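PDB 6HC6: aminopeptidase YwaD from Bacillus subtilis, which removes N-terminal amino acids, among them arginine, lysine and leucine, from peptides as a secreted aminopeptidase with two zinc ions. Local coordinates for residues F43-A48 and I410-L415. Numbering follows the deposited sequence.
Sequences FKAKHA and ISKERL. With ACT (acetate ion), chain F.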
loop_
_atom_site.group_PDB
_atom_site.type_symbol
_atom_site.label_atom_id
_atom_site.label_comp_id
_atom_site.label_asym_id
_atom_site.label_seq_id
_atom_site.Cartn_x
_atom_site.Cartn_y
_atom_site.Cartn_z
ATOM N N PHE A 43 3.891 2.341 25.420
ATOM C CA PHE A 43 3.424 2.802 24.118
ATOM C C PHE A 43 2.376 3.893 24.320
ATOM O O PHE A 43 1.425 3.714 25.083
ATOM C CB PHE A 43 2.838 1.635 23.310
ATOM C CG PHE A 43 2.433 2.012 21.909
ATOM C CD1 PHE A 43 1.216 2.651 21.663
ATOM C CD2 PHE A 43 3.265 1.738 20.831
ATOM C CE1 PHE A 43 0.849 3.014 20.375
ATOM C CE2 PHE A 43 2.902 2.089 19.543
ATOM C CZ PHE A 43 1.699 2.729 19.307
ATOM N N LYS A 44 2.550 5.031 23.650
ATOM C CA LYS A 44 1.629 6.156 23.809
ATOM C C LYS A 44 1.041 6.525 22.453
ATOM O O LYS A 44 1.743 7.057 21.581
ATOM C CB LYS A 44 2.324 7.346 24.458
ATOM C CG LYS A 44 2.766 7.046 25.885
ATOM C CD LYS A 44 3.421 8.232 26.528
ATOM C CE LYS A 44 4.123 7.830 27.819
ATOM N NZ LYS A 44 4.645 9.028 28.520
ATOM N N ALA A 45 -0.254 6.257 22.294
ATOM C CA ALA A 45 -0.925 6.548 21.030
ATOM C C ALA A 45 -0.895 8.037 20.699
ATOM O O ALA A 45 -0.962 8.402 19.520
ATOM C CB ALA A 45 -2.370 6.041 21.070
ATOM N N LYS A 46 -0.791 8.915 21.703
ATOM C CA LYS A 46 -0.740 10.342 21.384
ATOM C C LYS A 46 0.473 10.657 20.515
ATOM O O LYS A 46 0.395 11.491 19.607
ATOM C CB LYS A 46 -0.737 11.195 22.661
ATOM C CG LYS A 46 0.531 11.110 23.495
ATOM C CD LYS A 46 0.432 11.945 24.768
ATOM C CE LYS A 46 1.719 11.839 25.575
ATOM N NZ LYS A 46 1.630 12.500 26.915
ATOM N N HIS A 47 1.596 9.973 20.762
ATOM C CA HIS A 47 2.770 10.148 19.913
ATOM C C HIS A 47 2.488 9.699 18.496
ATOM O O HIS A 47 2.903 10.354 17.531
ATOM C CB HIS A 47 3.946 9.348 20.456
ATOM C CG HIS A 47 4.430 9.814 21.786
ATOM N ND1 HIS A 47 5.284 9.064 22.564
ATOM C CD2 HIS A 47 4.192 10.954 22.474
ATOM C CE1 HIS A 47 5.550 9.721 23.679
ATOM N NE2 HIS A 47 4.897 10.869 23.650
ATOM N N ALA A 48 1.821 8.555 18.353
ATOM C CA ALA A 48 1.488 8.071 17.018
ATOM C C ALA A 48 0.532 9.031 16.320
ATOM O O ALA A 48 0.714 9.344 15.134
ATOM C CB ALA A 48 0.896 6.659 17.094
ATOM N N ILE A 410 -9.287 8.650 12.494
ATOM C CA ILE A 410 -8.277 7.899 13.232
ATOM C C ILE A 410 -8.718 7.871 14.685
ATOM O O ILE A 410 -9.151 8.893 15.222
ATOM C CB ILE A 410 -6.884 8.541 13.084
ATOM C CG1 ILE A 410 -6.321 8.285 11.690
ATOM C CG2 ILE A 410 -5.912 8.000 14.150
ATOM C CD1 ILE A 410 -5.973 6.841 11.414
ATOM N N SER A 411 -8.623 6.698 15.314
ATOM C CA SER A 411 -8.957 6.528 16.723
ATOM C C SER A 411 -7.674 6.321 17.525
ATOM O O SER A 411 -6.911 5.388 17.250
ATOM C CB SER A 411 -9.891 5.336 16.920
ATOM O OG SER A 411 -9.811 4.858 18.247
ATOM N N LYS A 412 -7.447 7.176 18.528
ATOM C CA LYS A 412 -6.323 6.947 19.433
ATOM C C LYS A 412 -6.490 5.648 20.208
ATOM O O LYS A 412 -5.496 4.991 20.544
ATOM C CB LYS A 412 -6.173 8.116 20.410
ATOM C CG LYS A 412 -5.275 9.240 19.911
ATOM C CD LYS A 412 -5.532 10.530 20.676
ATOM C CE LYS A 412 -4.843 10.533 22.030
ATOM N NZ LYS A 412 -5.117 11.793 22.779
ATOM N N GLU A 413 -7.730 5.274 20.530
ATOM C CA GLU A 413 -7.941 4.027 21.259
ATOM C C GLU A 413 -7.538 2.829 20.416
ATOM O O GLU A 413 -6.995 1.850 20.940
ATOM C CB GLU A 413 -9.401 3.898 21.691
ATOM C CG GLU A 413 -9.828 4.861 22.774
ATOM C CD GLU A 413 -11.335 5.041 22.802
ATOM O OE1 GLU A 413 -11.821 6.099 22.341
ATOM O OE2 GLU A 413 -12.031 4.119 23.275
ATOM N N ARG A 414 -7.809 2.888 19.107
ATOM C CA ARG A 414 -7.403 1.812 18.209
ATOM C C ARG A 414 -5.896 1.794 18.012
ATOM O O ARG A 414 -5.289 0.723 18.012
ATOM C CB ARG A 414 -8.116 1.952 16.861
ATOM C CG ARG A 414 -9.623 1.682 16.959
ATOM C CD ARG A 414 -9.935 0.240 16.592
ATOM N NE ARG A 414 -11.331 -0.129 16.846
ATOM C CZ ARG A 414 -12.344 0.158 16.037
ATOM N NH1 ARG A 414 -12.137 0.844 14.924
ATOM N NH2 ARG A 414 -13.571 -0.249 16.343
ATOM N N LEU A 415 -5.275 2.966 17.836
ATOM C CA LEU A 415 -3.817 3.031 17.807
ATOM C C LEU A 415 -3.216 2.447 19.074
ATOM O O LEU A 415 -2.228 1.702 19.020
ATOM C CB LEU A 415 -3.354 4.478 17.650
ATOM C CG LEU A 415 -3.602 5.131 16.289
ATOM C CD1 LEU A 415 -3.310 6.622 16.366
ATOM C CD2 LEU A 415 -2.761 4.445 15.211
HETATM C C ACT F . 5.448 12.419 27.194
HETATM O O ACT F . 4.613 11.798 27.912
HETATM O OXT ACT F . 5.368 12.710 25.969
HETATM C CH3 ACT F . 6.749 12.894 27.940
#
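A45 and L415 bring the first turns of helices 45-59 and 412-430 together through apolar contact, with CB of A45 3.9 Å from CB of L415. CB of A45 also lies against the backbone of the other helix, 3.3 Å from O of K412. One turn further on, CB of A48 meets CD1 of L415 at 4.3 Å. CG of F43 is anti to the backbone N (chi1 -175°), and CE1 of the ring comes obliquely to O of L415, at 3.6 Å, while V269 of helix 260-277 and T423 of helix 412-430 also touch this side chain. Nearer the surface, the bent K412 chain, turned at chi3, lays CE beside CA and CB of K46.

Within the M28 peptidase domain, the contact joins the N-terminal helix to the C-terminal helix 412-430, with helix 260-277 beside them; L415 remains about 13 Å from a bound zinc, side chain to ion. Polar bonds fix both helix starts. S411 is the N-cap of helix 412-430, its OG accepting from N of R414 at 2.9 Å, and Q416 grips the other start by bonding O of F43 and N of A45.

K44, K46 and H47 together hold an acetate, probably from the crystallisation liquor. NZ of K44 donates to acetate O at 2.8 Å, and NZ of K46 donates to the same oxygen. NE2 of H47 reaches acetate OXT at 3.0 Å with a fairly straight N-H (165°). The acetate carbon lies in the imidazole plane, CB of K44 sits over one face of the ring, toward its rim, and E272 bonds ND1. An alanine in place of H47 would probably leave acetate OXT without this donor and E272 without its ring partner.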